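Local atomic coordinates of dihydrodipicolinate synthase (Bacillus anthracis, PDB entry 1XKY), a protein that probably catalyses the condensation of pyruvate with aspartate semialdehyde that commits carbon to lysine biosynthesis, as a tetrameric TIM-barrel lyase. Residues Lys34-Leu38 with Leu272-Ser276; Tyr41-Gly46 with Ser218-Asn223; Tyr71-Val75 with Ala103-Val108. One frame throughout, in Å; residues are numbered along the deposited sequence.

Contact 1: Lys34-Leu38 with Leu272-Ser276; sequences KTTKL and LDVGS
The first outer helix of a TIM barrel can receive a cover from chain that follows the barrel proper. Here residues 34-38 form an early part of helix 32-44, while residues 272-276 run as an irregular loop after helix 261-269. The nearest CA atoms are those of Lys34 and Val274, 6.2 Å apart, and of Leu38 and Leu272, 7.4 Å apart; 311 Å² is buried. Lys34 sends an extended mttt side chain across the gap, and its NZ makes a salt bridge of 3.0 Å to Asp273 OD1, while its CD passes 4.3 Å from Val274 CA. Thr35 faces away, toward His73 and Val74 of helix 64-78. One turn after Lys34, Lys37 (chi1 t) lays its CD 3.6 Å from Leu272 CD2. Its NZ donates to a water 3.1 Å away, which in turn donates to Asp273 O at 2.9 Å. Leu38, chi1 t and chi2 p, adds apolar packing: CD1 lies 4.1 Å from Leu272 CD1, and CD2 4.4 Å from Val274 CG1. The loop holds its own acid in place through an Asx turn, in which Gly275, at phi 75°, donates from N to Asp273 OD1 at 2.7 Å.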
loop_
_atom_site.group_PDB
_atom_site.type_symbol
_atom_site.label_atom_id
_atom_site.label_comp_id
_atom_site.label_asym_id
_atom_site.label_seq_id
_atom_site.Cartn_x
_atom_site.Cartn_y
_atom_site.Cartn_z
ATOM N N LYS A 34 36.280 -20.080 3.360
ATOM C CA LYS A 34 34.846 -20.418 3.318
ATOM C C LYS A 34 34.208 -19.967 2.000
ATOM O O LYS A 34 33.328 -20.644 1.468
ATOM C CB LYS A 34 34.095 -19.805 4.509
ATOM C CG LYS A 34 34.409 -20.475 5.837
ATOM C CD LYS A 34 33.717 -19.805 7.029
ATOM C CE LYS A 34 33.740 -20.741 8.255
ATOM N NZ LYS A 34 32.821 -20.285 9.352
ATOM N N THR A 35 34.653 -18.826 1.478
ATOM C CA THR A 35 34.182 -18.353 0.177
ATOM C C THR A 35 34.539 -19.360 -0.922
ATOM O O THR A 35 33.698 -19.695 -1.750
ATOM C CB THR A 35 34.742 -16.954 -0.162
ATOM O OG1 THR A 35 34.384 -16.025 0.873
ATOM C CG2 THR A 35 34.195 -16.453 -1.487
ATOM N N THR A 36 35.771 -19.860 -0.907
ATOM C CA THR A 36 36.196 -20.882 -1.869
ATOM C C THR A 36 35.283 -22.106 -1.778
ATOM O O THR A 36 34.762 -22.576 -2.793
ATOM C CB THR A 36 37.667 -21.283 -1.652
ATOM O OG1 THR A 36 38.494 -20.120 -1.761
ATOM C CG2 THR A 36 38.125 -22.330 -2.677
ATOM N N LYS A 37 35.046 -22.588 -0.561
ATOM C CA LYS A 37 34.157 -23.731 -0.363
ATOM C C LYS A 37 32.759 -23.451 -0.916
ATOM O O LYS A 37 32.177 -24.291 -1.614
ATOM C CB LYS A 37 34.071 -24.103 1.119
ATOM C CG LYS A 37 33.409 -25.450 1.368
ATOM C CD LYS A 37 33.066 -25.668 2.849
ATOM C CE LYS A 37 34.268 -26.070 3.694
ATOM N NZ LYS A 37 34.994 -24.898 4.271
ATOM N N LEU A 38 32.238 -22.260 -0.623
ATOM C CA LEU A 38 30.881 -21.891 -1.035
ATOM C C LEU A 38 30.744 -21.790 -2.551
ATOM O O LEU A 38 29.768 -22.273 -3.115
ATOM C CB LEU A 38 30.456 -20.558 -0.395
ATOM C CG LEU A 38 29.089 -20.010 -0.843
ATOM C CD1 LEU A 38 27.986 -20.974 -0.474
ATOM C CD2 LEU A 38 28.829 -18.640 -0.227
ATOM N N LEU A 272 27.777 -26.158 5.857
ATOM C CA LEU A 272 28.573 -25.145 5.171
ATOM C C LEU A 272 28.493 -23.849 5.967
ATOM O O LEU A 272 27.697 -22.968 5.666
ATOM C CB LEU A 272 28.091 -24.957 3.723
ATOM C CG LEU A 272 29.201 -24.786 2.674
ATOM C CD1 LEU A 272 28.636 -24.598 1.279
ATOM C CD2 LEU A 272 30.095 -23.632 3.023
ATOM N N ASP A 273 29.310 -23.748 7.009
ATOM C CA ASP A 273 29.286 -22.567 7.876
ATOM C C ASP A 273 29.917 -21.387 7.139
ATOM O O ASP A 273 31.066 -21.459 6.698
ATOM C CB ASP A 273 29.997 -22.834 9.212
ATOM C CG ASP A 273 29.674 -21.780 10.271
ATOM O OD1 ASP A 273 29.880 -20.577 10.006
ATOM O OD2 ASP A 273 29.205 -22.147 11.375
ATOM N N VAL A 274 29.134 -20.320 6.986
ATOM C CA VAL A 274 29.573 -19.096 6.337
ATOM C C VAL A 274 29.522 -17.919 7.327
ATOM O O VAL A 274 29.500 -16.753 6.922
ATOM C CB VAL A 274 28.721 -18.788 5.070
ATOM C CG1 VAL A 274 28.959 -19.836 4.010
ATOM C CG2 VAL A 274 27.241 -18.710 5.395
ATOM N N GLY A 275 29.490 -18.241 8.620
ATOM C CA GLY A 275 29.542 -17.239 9.682
ATOM C C GLY A 275 28.255 -16.463 9.875
ATOM O O GLY A 275 27.184 -16.872 9.409
ATOM N N SER A 276 28.382 -15.324 10.547
ATOM C CA SER A 276 27.249 -14.497 10.909
ATOM C C SER A 276 27.121 -13.275 9.991
ATOM O O SER A 276 27.587 -13.305 8.853
ATOM C CB SER A 276 27.382 -14.078 12.365
ATOM O OG SER A 276 26.131 -13.675 12.864
HETATM O O HOH W 1 32.738 -23.752 6.049
#

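Contact 2: Tyr41-Gly46 with Ser218-Asn223; sequences YLIDNG and SHVIGN
Where the end of one helix meets another without a clear direct hydrogen bond, water can do much of the joining. Tyr41, Leu42 and Ile43 lie late in helix 32-44, with Asn45 N bonded to Leu42 O (2.9 Å); Gly46 has positive phi (89°). CA atoms of Leu42 and His219 lie 6.7 Å apart, those of Gly46 and Gly222 5.2 Å. Ser218 turns its OG to Thr18, but its O accepts from a water (3.0 Å) that also bonds Tyr41 OH (2.7 Å) and Gly222 N (3.1 Å). His219 (chi1 m) gives NE2 to Ala19 O; its ND1, without a polar partner in the model, sits 4.1 Å from Leu42 CD2. His219 O lies at the edge of the Tyr41 ring, 3.3 Å from CE2. This seam closes a TIM barrel, bringing the helix after strand 212-215 beside helix 32-44, which follows strand 16-19. Val220 leans away, toward helices 237-253 and 261-269. At Gly222 a CB would collide with Asn45 O; CA instead makes a CA-H...O contact of 3.3 Å with that oxygen. Asn223 N donates to a water (2.9 Å) that donates to Asn45 OD1, and Asn223 ND2 donates to another (3.0 Å), which reaches Asp44 O at 2.8 Å.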
loop_
_atom_site.group_PDB
_atom_site.type_symbol
_atom_site.label_atom_id
_atom_site.label_comp_id
_atom_site.label_asym_id
_atom_site.label_seq_id
_atom_site.Cartn_x
_atom_site.Cartn_y
_atom_site.Cartn_z
ATOM N N TYR A 41 30.772 -25.289 -4.049
ATOM C CA TYR A 41 29.480 -25.888 -3.728
ATOM C C TYR A 41 28.376 -25.411 -4.691
ATOM O O TYR A 41 27.642 -26.224 -5.278
ATOM C CB TYR A 41 29.094 -25.605 -2.269
ATOM C CG TYR A 41 27.651 -25.974 -1.982
ATOM C CD1 TYR A 41 27.300 -27.277 -1.641
ATOM C CD2 TYR A 41 26.638 -25.029 -2.110
ATOM C CE1 TYR A 41 25.971 -27.628 -1.408
ATOM C CE2 TYR A 41 25.307 -25.362 -1.871
ATOM C CZ TYR A 41 24.974 -26.664 -1.524
ATOM O OH TYR A 41 23.645 -26.998 -1.294
ATOM N N LEU A 42 28.266 -24.100 -4.870
ATOM C CA LEU A 42 27.207 -23.548 -5.728
ATOM C C LEU A 42 27.312 -24.065 -7.157
ATOM O O LEU A 42 26.319 -24.511 -7.737
ATOM C CB LEU A 42 27.223 -22.014 -5.713
ATOM C CG LEU A 42 26.851 -21.382 -4.364
ATOM C CD1 LEU A 42 27.050 -19.869 -4.424
ATOM C CD2 LEU A 42 25.439 -21.747 -3.953
ATOM N N ILE A 43 28.521 -24.035 -7.708
ATOM C CA ILE A 43 28.749 -24.487 -9.075
ATOM C C ILE A 43 28.376 -25.973 -9.276
ATOM O O ILE A 43 27.869 -26.336 -10.336
ATOM C CB ILE A 43 30.196 -24.170 -9.535
ATOM C CG1 ILE A 43 30.388 -22.648 -9.633
ATOM C CG2 ILE A 43 30.501 -24.819 -10.877
ATOM C CD1 ILE A 43 31.834 -22.207 -9.852
ATOM N N ASP A 44 28.588 -26.800 -8.256
ATOM C CA ASP A 44 28.196 -28.222 -8.304
ATOM C C ASP A 44 26.734 -28.470 -7.944
ATOM O O ASP A 44 26.264 -29.608 -8.025
ATOM C CB ASP A 44 29.071 -29.054 -7.365
ATOM C CG ASP A 44 30.529 -29.069 -7.781
ATOM O OD1 ASP A 44 30.834 -28.784 -8.961
ATOM O OD2 ASP A 44 31.375 -29.362 -6.908
ATOM N N ASN A 45 26.020 -27.408 -7.562
ATOM C CA ASN A 45 24.622 -27.503 -7.159
ATOM C C ASN A 45 23.691 -26.600 -7.984
ATOM O O ASN A 45 22.776 -25.987 -7.453
ATOM C CB ASN A 45 24.502 -27.229 -5.653
ATOM C CG ASN A 45 24.937 -28.418 -4.818
ATOM O OD1 ASN A 45 24.121 -29.280 -4.502
ATOM N ND2 ASN A 45 26.227 -28.494 -4.489
ATOM N N GLY A 46 23.927 -26.537 -9.289
ATOM C CA GLY A 46 22.994 -25.899 -10.227
ATOM C C GLY A 46 23.149 -24.409 -10.499
ATOM O O GLY A 46 22.412 -23.855 -11.324
ATOM N N SER A 218 18.660 -21.053 -4.059
ATOM C CA SER A 218 19.667 -21.887 -4.709
ATOM C C SER A 218 20.862 -22.236 -3.809
ATOM O O SER A 218 21.574 -23.186 -4.092
ATOM C CB SER A 218 20.175 -21.179 -5.962
ATOM O OG SER A 218 20.727 -19.930 -5.604
ATOM N N HIS A 219 21.095 -21.458 -2.748
ATOM C CA HIS A 219 22.081 -21.829 -1.725
ATOM C C HIS A 219 21.772 -23.175 -1.054
ATOM O O HIS A 219 22.691 -23.855 -0.611
ATOM C CB HIS A 219 22.170 -20.775 -0.619
ATOM C CG HIS A 219 22.828 -19.494 -1.029
ATOM N ND1 HIS A 219 24.182 -19.283 -0.896
ATOM C CD2 HIS A 219 22.311 -18.331 -1.497
ATOM C CE1 HIS A 219 24.476 -18.059 -1.297
ATOM N NE2 HIS A 219 23.358 -17.459 -1.664
ATOM N N VAL A 220 20.491 -23.533 -0.944
ATOM C CA VAL A 220 20.083 -24.759 -0.256
ATOM C C VAL A 220 19.310 -25.768 -1.108
ATOM O O VAL A 220 19.362 -26.963 -0.826
ATOM C CB VAL A 220 19.275 -24.467 1.045
ATOM C CG1 VAL A 220 20.182 -23.826 2.091
ATOM C CG2 VAL A 220 18.039 -23.593 0.767
ATOM N N ILE A 221 18.601 -25.307 -2.137
ATOM C CA ILE A 221 17.839 -26.227 -2.987
ATOM C C ILE A 221 18.100 -25.991 -4.477
ATOM O O ILE A 221 17.201 -26.109 -5.296
ATOM C CB ILE A 221 16.322 -26.170 -2.677
ATOM C CG1 ILE A 221 15.817 -24.721 -2.710
ATOM C CG2 ILE A 221 16.033 -26.829 -1.317
ATOM C CD1 ILE A 221 14.300 -24.596 -2.890
ATOM N N GLY A 222 19.349 -25.694 -4.819
ATOM C CA GLY A 222 19.741 -25.479 -6.204
ATOM C C GLY A 222 19.451 -26.670 -7.103
ATOM O O GLY A 222 18.994 -26.491 -8.229
ATOM N N ASN A 223 19.714 -27.886 -6.618
ATOM C CA ASN A 223 19.468 -29.074 -7.452
ATOM C C ASN A 223 17.973 -29.232 -7.732
ATOM O O ASN A 223 17.579 -29.578 -8.849
ATOM C CB ASN A 223 20.043 -30.354 -6.828
ATOM C CG ASN A 223 21.575 -30.423 -6.893
ATOM O OD1 ASN A 223 22.215 -29.804 -7.744
ATOM N ND2 ASN A 223 22.160 -31.204 -5.998
HETATM O O HOH W 2 21.844 -25.947 -3.076
HETATM O O HOH W 3 25.019 -31.672 -6.691
HETATM O O HOH W 4 23.433 -23.510 -6.373
HETATM O O HOH W 5 21.407 -28.315 -4.293
#

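Contact 3: Tyr71-Val75 with Ala103-Val108; sequences YRHVV and ATEVGV
In a TIM barrel successive outer helices pack side by side; here helices 64-78 and 93-105 meet through Tyr71, Val75, Ala103, Val106 and Val108, beside the intervening strand 84-87. Residues 71-75 are helical; 103-105 finish a helix that Val106 leaves, and Gly107 (phi/psi 90/22) turns the chain toward strand 110-114. CA atoms of Arg72 and Val106 are 5.4 Å apart, those of Val75 and Val108 6.1 Å. Tyr71, chi1 m, places CB 3.8 Å from Val106 CG2 and 3.9 Å from Val108 CG1, while its CD2 lies 3.8 Å from Ala103 CB. Val75, chi1 t, points CG2 at Val108 CG1 (3.8 Å) and sets CG1 3.6 Å from Val106 O. Val106 and Val108 both adopt m. Arg72 starts t,t and bends at chi3 (m), so that NH2 comes 3.7 Å from Val106 CG1. The segments bury 314 Å² with no hydrogen bond between them, consistent with a contact held mainly by apolar packing.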
loop_
_atom_site.group_PDB
_atom_site.type_symbol
_atom_site.label_atom_id
_atom_site.label_comp_id
_atom_site.label_asym_id
_atom_site.label_seq_id
_atom_site.Cartn_x
_atom_site.Cartn_y
_atom_site.Cartn_z
ATOM N N TYR A 71 35.676 -9.593 -4.944
ATOM C CA TYR A 71 35.516 -9.811 -6.386
ATOM C C TYR A 71 36.714 -10.590 -6.931
ATOM O O TYR A 71 36.553 -11.569 -7.671
ATOM C CB TYR A 71 35.421 -8.499 -7.184
ATOM C CG TYR A 71 34.336 -7.519 -6.788
ATOM C CD1 TYR A 71 33.135 -7.937 -6.200
ATOM C CD2 TYR A 71 34.503 -6.157 -7.035
ATOM C CE1 TYR A 71 32.152 -7.007 -5.839
ATOM C CE2 TYR A 71 33.527 -5.230 -6.692
ATOM C CZ TYR A 71 32.355 -5.653 -6.096
ATOM O OH TYR A 71 31.401 -4.706 -5.753
ATOM N N ARG A 72 37.910 -10.130 -6.564
ATOM C CA ARG A 72 39.151 -10.708 -7.066
ATOM C C ARG A 72 39.271 -12.183 -6.681
ATOM O O ARG A 72 39.629 -13.013 -7.507
ATOM C CB ARG A 72 40.349 -9.912 -6.541
ATOM C CG ARG A 72 41.685 -10.384 -7.051
ATOM C CD ARG A 72 42.832 -9.735 -6.292
ATOM N NE ARG A 72 43.003 -8.327 -6.650
ATOM C CZ ARG A 72 42.730 -7.284 -5.867
ATOM N NH1 ARG A 72 42.261 -7.444 -4.629
ATOM N NH2 ARG A 72 42.938 -6.054 -6.330
ATOM N N HIS A 73 38.953 -12.502 -5.434
ATOM C CA HIS A 73 39.019 -13.884 -4.973
ATOM C C HIS A 73 38.015 -14.788 -5.690
ATOM O O HIS A 73 38.345 -15.904 -6.099
ATOM C CB HIS A 73 38.776 -13.960 -3.474
ATOM C CG HIS A 73 38.852 -15.353 -2.935
ATOM N ND1 HIS A 73 40.046 -16.025 -2.799
ATOM C CD2 HIS A 73 37.888 -16.210 -2.523
ATOM C CE1 HIS A 73 39.816 -17.229 -2.305
ATOM N NE2 HIS A 73 38.514 -17.369 -2.133
ATOM N N VAL A 74 36.787 -14.298 -5.842
ATOM C CA VAL A 74 35.746 -15.067 -6.497
ATOM C C VAL A 74 36.088 -15.289 -7.976
ATOM O O VAL A 74 35.884 -16.383 -8.501
ATOM C CB VAL A 74 34.349 -14.403 -6.331
ATOM C CG1 VAL A 74 33.298 -15.153 -7.126
ATOM C CG2 VAL A 74 33.963 -14.329 -4.846
ATOM N N VAL A 75 36.625 -14.270 -8.638
ATOM C CA VAL A 75 37.110 -14.428 -10.008
ATOM C C VAL A 75 38.163 -15.545 -10.086
ATOM O O VAL A 75 38.120 -16.388 -10.985
ATOM C CB VAL A 75 37.677 -13.080 -10.560
ATOM C CG1 VAL A 75 38.577 -13.296 -11.786
ATOM C CG2 VAL A 75 36.537 -12.126 -10.887
ATOM N N ALA A 103 36.111 -3.158 -10.199
ATOM C CA ALA A 103 35.634 -4.509 -10.515
ATOM C C ALA A 103 36.109 -4.962 -11.902
ATOM O O ALA A 103 36.548 -6.100 -12.070
ATOM C CB ALA A 103 34.120 -4.585 -10.424
ATOM N N THR A 104 36.034 -4.068 -12.886
ATOM C CA THR A 104 36.470 -4.395 -14.243
ATOM C C THR A 104 37.958 -4.777 -14.245
ATOM O O THR A 104 38.361 -5.740 -14.906
ATOM C CB THR A 104 36.230 -3.213 -15.214
ATOM O OG1 THR A 104 34.830 -2.934 -15.292
ATOM C CG2 THR A 104 36.757 -3.516 -16.615
ATOM N N GLU A 105 38.753 -4.025 -13.484
ATOM C CA GLU A 105 40.192 -4.248 -13.379
ATOM C C GLU A 105 40.589 -5.599 -12.782
ATOM O O GLU A 105 41.651 -6.123 -13.115
ATOM C CB GLU A 105 40.838 -3.142 -12.546
ATOM C CG GLU A 105 40.907 -1.789 -13.222
ATOM C CD GLU A 105 41.268 -0.671 -12.243
ATOM O OE1 GLU A 105 41.498 -0.964 -11.047
ATOM O OE2 GLU A 105 41.328 0.501 -12.670
ATOM N N VAL A 106 39.765 -6.157 -11.895
ATOM C CA VAL A 106 40.064 -7.476 -11.313
ATOM C C VAL A 106 39.401 -8.649 -12.037
ATOM O O VAL A 106 39.435 -9.773 -11.538
ATOM C CB VAL A 106 39.758 -7.546 -9.784
ATOM C CG1 VAL A 106 40.484 -6.437 -9.048
ATOM C CG2 VAL A 106 38.253 -7.512 -9.499
ATOM N N GLY A 107 38.796 -8.392 -13.194
ATOM C CA GLY A 107 38.397 -9.458 -14.110
ATOM C C GLY A 107 37.014 -10.063 -13.962
ATOM O O GLY A 107 36.775 -11.185 -14.428
ATOM N N VAL A 108 36.086 -9.341 -13.334
ATOM C CA VAL A 108 34.698 -9.819 -13.283
ATOM C C VAL A 108 34.131 -9.802 -14.712
ATOM O O VAL A 108 34.687 -9.164 -15.608
ATOM C CB VAL A 108 33.797 -8.988 -12.326
ATOM C CG1 VAL A 108 34.378 -8.963 -10.918
ATOM C CG2 VAL A 108 33.564 -7.562 -12.855
#

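Together the contacts illustrate how neighbouring elements of the outer layer of one barrel are joined. Contacts 1 and 2 share helix 32-44; their centres are 14 Å apart, and they meet where Leu272 CD1 lies 3.7 Å from Tyr41 CG and Leu38 CD1 4.2 Å from His219 ND1. Contact 3, centred 19 Å from contact 1, reaches the same helix through a probable hydrogen bond of 2.8 Å between Thr36 OG1 and His73 NE2. Contacts 2 and 3 do not touch, their nearest atoms being about 7 Å apart. None of the segments supplies a ligand to either potassium site (Ser163, Ile165, Ile168; Ile185, Thr188, Ala189); contacts 2 and 3 join neighbouring outer helices, and contact 1 lays the later 272-276 loop on the first.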